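Local coordinates for substrate binding periplasmic protein (Ralstonia solanacearum, PDB 3LOP), which binds leucine and probably serves as a periplasmic substrate-binding protein for amino acid uptake, at residues Ala19-Ala24 with Ser283-Glu288; Thr79-Ala84 with Gly104-Ala109. All coordinates share one frame; numbering follows the deposited sequence.

Contact 1. Residues Ala19-Ala24 with Ser283-Glu288; sequences AVTGRA and SFRAVE. With LEU (leucine), chain B.
Thr21 and Ala24, on the first helix of a periplasmic binding protein fold, meet Ser283, Arg285 and Ala286 at the start of the helix 284-303, which contributes Arg285 to the leucine pocket. The short segments approach to 8.5 Å between axes at an angle of 39°, and the alanines Ala24 and Ala286 are where the backbones come nearest, CA to CA 4.6 Å. The apolar part is slight: Ala24 CB lies 3.8 Å from Arg285 CB. Thr21 separately turns its methyl CG2, anti to the backbone N, over one face of the charged, flat guanidinium, 3.4 Å from Arg285 NH1.

No classical hydrogen bond spans the two segments, but a CA-H...O contact does, from Ala286 CA to Ala24 O at 3.3 Å. Just before helix 284-303, Ser283 holds the N-cap position, its OG accepting from Ala286 N at 3.1 Å; a short hydroxyl side chain suits that place.

The polar bonds converge on Arg285, whose chain folds at chi2 and chi3, placing CD and NE. Glu288, one helical turn on, makes a salt bridge from OE1 to Arg285 NE at 2.7 Å, and so holds the group's rotation; NE approaches OE1 from the syn side, 32° out of the carboxylate plane. Arg285 NH1 and Arg285 NH2 both donate to the same oxygen of the leucine carboxylate, LEU OXT, each at 3.0 Å.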
# COMPACT_ATOMS: atom_id res chain seq x y z
N ALA A 19 -0.39 -12.60 -3.85
CA ALA A 19 -1.31 -12.50 -4.98
C ALA A 19 -2.55 -11.65 -4.71
O ALA A 19 -2.96 -10.87 -5.56
CB ALA A 19 -1.73 -13.90 -5.42
N VAL A 20 -3.15 -11.81 -3.54
CA VAL A 20 -4.35 -11.05 -3.21
C VAL A 20 -4.10 -9.54 -3.30
O VAL A 20 -4.92 -8.79 -3.83
CB VAL A 20 -4.86 -11.40 -1.80
CG1 VAL A 20 -3.83 -11.04 -0.75
CG2 VAL A 20 -6.18 -10.70 -1.54
N THR A 21 -2.95 -9.11 -2.80
CA THR A 21 -2.59 -7.70 -2.81
C THR A 21 -2.26 -7.20 -4.22
O THR A 21 -2.77 -6.16 -4.65
CB THR A 21 -1.40 -7.43 -1.87
OG1 THR A 21 -1.81 -7.68 -0.52
CG2 THR A 21 -0.92 -6.00 -1.99
N GLY A 22 -1.41 -7.94 -4.93
CA GLY A 22 -1.04 -7.54 -6.27
C GLY A 22 -2.22 -7.49 -7.22
O GLY A 22 -2.35 -6.56 -8.01
N ARG A 23 -3.09 -8.50 -7.15
CA ARG A 23 -4.26 -8.54 -8.02
C ARG A 23 -5.16 -7.34 -7.77
O ARG A 23 -5.73 -6.79 -8.72
CB ARG A 23 -5.06 -9.83 -7.78
CG ARG A 23 -4.32 -11.10 -8.14
CD ARG A 23 -5.12 -12.30 -7.65
NE ARG A 23 -4.36 -13.54 -7.75
CZ ARG A 23 -4.69 -14.66 -7.12
NH1 ARG A 23 -5.76 -14.70 -6.35
NH2 ARG A 23 -3.93 -15.75 -7.26
N ALA A 24 -5.30 -6.94 -6.51
CA ALA A 24 -6.16 -5.81 -6.17
C ALA A 24 -5.60 -4.49 -6.70
O ALA A 24 -6.35 -3.67 -7.24
CB ALA A 24 -6.34 -5.72 -4.66
N SER A 283 -12.04 -2.56 -2.56
CA SER A 283 -11.20 -2.87 -1.40
C SER A 283 -10.19 -1.76 -1.22
O SER A 283 -10.00 -0.94 -2.12
CB SER A 283 -10.45 -4.18 -1.62
OG SER A 283 -9.45 -4.03 -2.61
N PHE A 284 -9.54 -1.74 -0.07
CA PHE A 284 -8.54 -0.71 0.19
C PHE A 284 -7.42 -0.72 -0.85
O PHE A 284 -7.07 0.32 -1.40
CB PHE A 284 -7.95 -0.88 1.60
CG PHE A 284 -8.65 -0.06 2.65
CD1 PHE A 284 -8.45 1.31 2.74
CD2 PHE A 284 -9.53 -0.67 3.54
CE1 PHE A 284 -9.11 2.08 3.70
CE2 PHE A 284 -10.20 0.09 4.52
CZ PHE A 284 -9.98 1.46 4.59
N ARG A 285 -6.85 -1.90 -1.13
CA ARG A 285 -5.77 -1.96 -2.10
C ARG A 285 -6.23 -1.65 -3.53
O ARG A 285 -5.46 -1.11 -4.32
CB ARG A 285 -5.05 -3.32 -2.05
CG ARG A 285 -4.53 -3.72 -0.66
CD ARG A 285 -3.95 -2.55 0.15
NE ARG A 285 -2.71 -1.99 -0.38
CZ ARG A 285 -1.50 -2.51 -0.21
NH1 ARG A 285 -1.33 -3.63 0.48
NH2 ARG A 285 -0.44 -1.88 -0.71
N ALA A 286 -7.48 -1.97 -3.86
CA ALA A 286 -7.97 -1.67 -5.20
C ALA A 286 -8.12 -0.15 -5.33
O ALA A 286 -7.85 0.43 -6.38
CB ALA A 286 -9.31 -2.36 -5.44
N VAL A 287 -8.55 0.49 -4.24
CA VAL A 287 -8.69 1.94 -4.25
C VAL A 287 -7.31 2.57 -4.39
O VAL A 287 -7.16 3.58 -5.08
CB VAL A 287 -9.39 2.43 -2.96
CG1 VAL A 287 -9.26 3.95 -2.82
CG2 VAL A 287 -10.86 2.04 -3.00
N GLU A 288 -6.31 1.97 -3.75
CA GLU A 288 -4.94 2.48 -3.84
C GLU A 288 -4.47 2.46 -5.29
O GLU A 288 -3.84 3.40 -5.76
CB GLU A 288 -4.00 1.63 -2.97
CG GLU A 288 -2.61 2.22 -2.81
CD GLU A 288 -1.71 1.38 -1.90
OE1 GLU A 288 -2.25 0.62 -1.07
OE2 GLU A 288 -0.48 1.49 -2.02
N LEU B . 4.16 -3.40 -0.31
CA LEU B . 3.86 -4.54 0.60
C LEU B . 2.36 -4.74 0.70
O LEU B . 1.96 -5.86 1.08
CB LEU B . 4.43 -4.25 1.98
CG LEU B . 5.86 -3.78 1.76
CD1 LEU B . 6.20 -2.70 2.68
CD2 LEU B . 6.79 -4.92 1.91
OXT LEU B . 1.62 -3.78 0.41

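Contact 2. Residues Thr79-Ala84 with Gly104-Ala109; sequences TVVGTA and GPATGA. With LEU (leucine), chain B.
The leucine pocket is walled here by two segments that follow neighbouring strands of the parallel sheet: Thr79-Ala84, the loop after strand 74-78 with the start of helix 83-91, and Gly104-Ala109, in the loop after strand 102-103. Ala106 N donates to Val80 O at 2.9 Å, tilted 32° from the carbonyl plane, and the small Ala106 CB packs against Val81 CG2 at 3.9 Å. Nearer the sheet, Thr79 CA makes a CA-H...O contact with Gly104 O, and Gly104 takes a positive phi that glycine adopts easily.

Loops at the C-terminal ends of parallel strands form the binding cleft in this fold, and both segments reach the ligand. Ala106 O accepts from the ammonium LEU N at 2.7 Å, while Val81 CG1, anti to its backbone N (chi1 175°), lies 3.6 Å from LEU N. Gly82 is the N-cap of helix 83-91; its backbone angles would jam a CB against the preceding carbonyl.

Farther along, the side chains of Thr83 and Thr107 cross at about a right angle. Their OG1 atoms are 2.8 Å apart, a doubtful hydrogen bond because Thr83 OG1 is less surely placed. Thr107 OG1 also accepts from Ala109 N at 3.1 Å, forming an ST turn, and Ala109 CB touches Thr83 CG2 at 3.6 Å.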
# COMPACT_ATOMS: atom_id res chain seq x y z
N THR A 79 2.47 1.35 -8.80
CA THR A 79 2.31 0.51 -7.61
C THR A 79 3.08 -0.81 -7.44
O THR A 79 2.47 -1.88 -7.35
CB THR A 79 0.82 0.17 -7.42
OG1 THR A 79 0.38 -0.68 -8.49
CG2 THR A 79 -0.02 1.45 -7.45
N VAL A 80 4.40 -0.74 -7.38
CA VAL A 80 5.19 -1.95 -7.17
C VAL A 80 5.00 -2.36 -5.70
O VAL A 80 4.97 -1.51 -4.81
CB VAL A 80 6.68 -1.70 -7.46
CG1 VAL A 80 7.51 -2.91 -7.03
CG2 VAL A 80 6.88 -1.44 -8.94
N VAL A 81 4.86 -3.66 -5.47
CA VAL A 81 4.65 -4.18 -4.12
C VAL A 81 5.93 -4.70 -3.47
O VAL A 81 6.74 -5.36 -4.11
CB VAL A 81 3.62 -5.33 -4.15
CG1 VAL A 81 3.49 -5.96 -2.77
CG2 VAL A 81 2.27 -4.80 -4.63
N GLY A 82 6.08 -4.40 -2.18
CA GLY A 82 7.24 -4.87 -1.44
C GLY A 82 8.33 -3.85 -1.22
O GLY A 82 8.93 -3.35 -2.17
N THR A 83 8.61 -3.54 0.04
CA THR A 83 9.65 -2.59 0.38
C THR A 83 10.98 -3.06 -0.21
O THR A 83 11.71 -2.27 -0.81
CB THR A 83 9.80 -2.45 1.91
OG1 THR A 83 8.64 -1.80 2.44
CG2 THR A 83 11.02 -1.62 2.27
N ALA A 84 11.29 -4.34 -0.05
CA ALA A 84 12.54 -4.88 -0.57
C ALA A 84 12.58 -4.81 -2.10
O ALA A 84 13.63 -4.55 -2.69
CB ALA A 84 12.73 -6.33 -0.11
N GLY A 104 3.26 6.04 -6.92
CA GLY A 104 2.52 5.29 -5.94
C GLY A 104 3.03 3.92 -5.55
O GLY A 104 2.26 2.96 -5.58
N PRO A 105 4.31 3.78 -5.19
CA PRO A 105 4.80 2.46 -4.79
C PRO A 105 3.88 1.98 -3.66
O PRO A 105 3.51 2.76 -2.78
CB PRO A 105 6.23 2.73 -4.33
CG PRO A 105 6.19 4.19 -3.91
CD PRO A 105 5.34 4.81 -4.98
N ALA A 106 3.50 0.70 -3.71
CA ALA A 106 2.58 0.15 -2.71
C ALA A 106 3.19 -0.15 -1.35
O ALA A 106 2.79 -1.09 -0.66
CB ALA A 106 1.92 -1.11 -3.28
N THR A 107 4.16 0.66 -0.95
CA THR A 107 4.83 0.52 0.34
C THR A 107 5.07 1.91 0.90
O THR A 107 5.38 2.84 0.16
CB THR A 107 6.18 -0.22 0.20
OG1 THR A 107 7.04 0.14 1.30
CG2 THR A 107 6.86 0.13 -1.11
N GLY A 108 4.92 2.06 2.22
CA GLY A 108 5.14 3.35 2.84
C GLY A 108 6.49 3.45 3.53
O GLY A 108 6.67 4.25 4.45
N ALA A 109 7.45 2.65 3.08
CA ALA A 109 8.79 2.66 3.68
C ALA A 109 9.40 4.06 3.64
O ALA A 109 9.12 4.85 2.73
CB ALA A 109 9.69 1.68 2.95
N LEU B . 4.16 -3.40 -0.31
CA LEU B . 3.86 -4.54 0.60
C LEU B . 2.36 -4.74 0.70
O LEU B . 1.96 -5.86 1.08
CB LEU B . 4.43 -4.25 1.98
CG LEU B . 5.86 -3.78 1.76
CD1 LEU B . 6.20 -2.70 2.68
CD2 LEU B . 6.79 -4.92 1.91
OXT LEU B . 1.62 -3.78 0.41

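How the contacts relate
From the N terminus, strand 6-12 leads into helix 19-38, whose first turns supply one side of contact 1. The chain continues the five-stranded parallel sheet begun by strand 6-12, and contact 2 closes a short loop within it, 79-84 returning to 104-109 around helices 83-91 and 94-98. After strand 118-119 the chain crosses to the four-stranded sheet before 283-288 closes the much longer loop of contact 1, inside which contact 2 is nested. Their centres are 12 Å apart and they touch: Glu288 OE2 packs 3.4 Å from Ala106 CA. Contact 1 thus joins two helices distant in sequence, contact 2 joins segments following adjacent strands, and both border the same leucine.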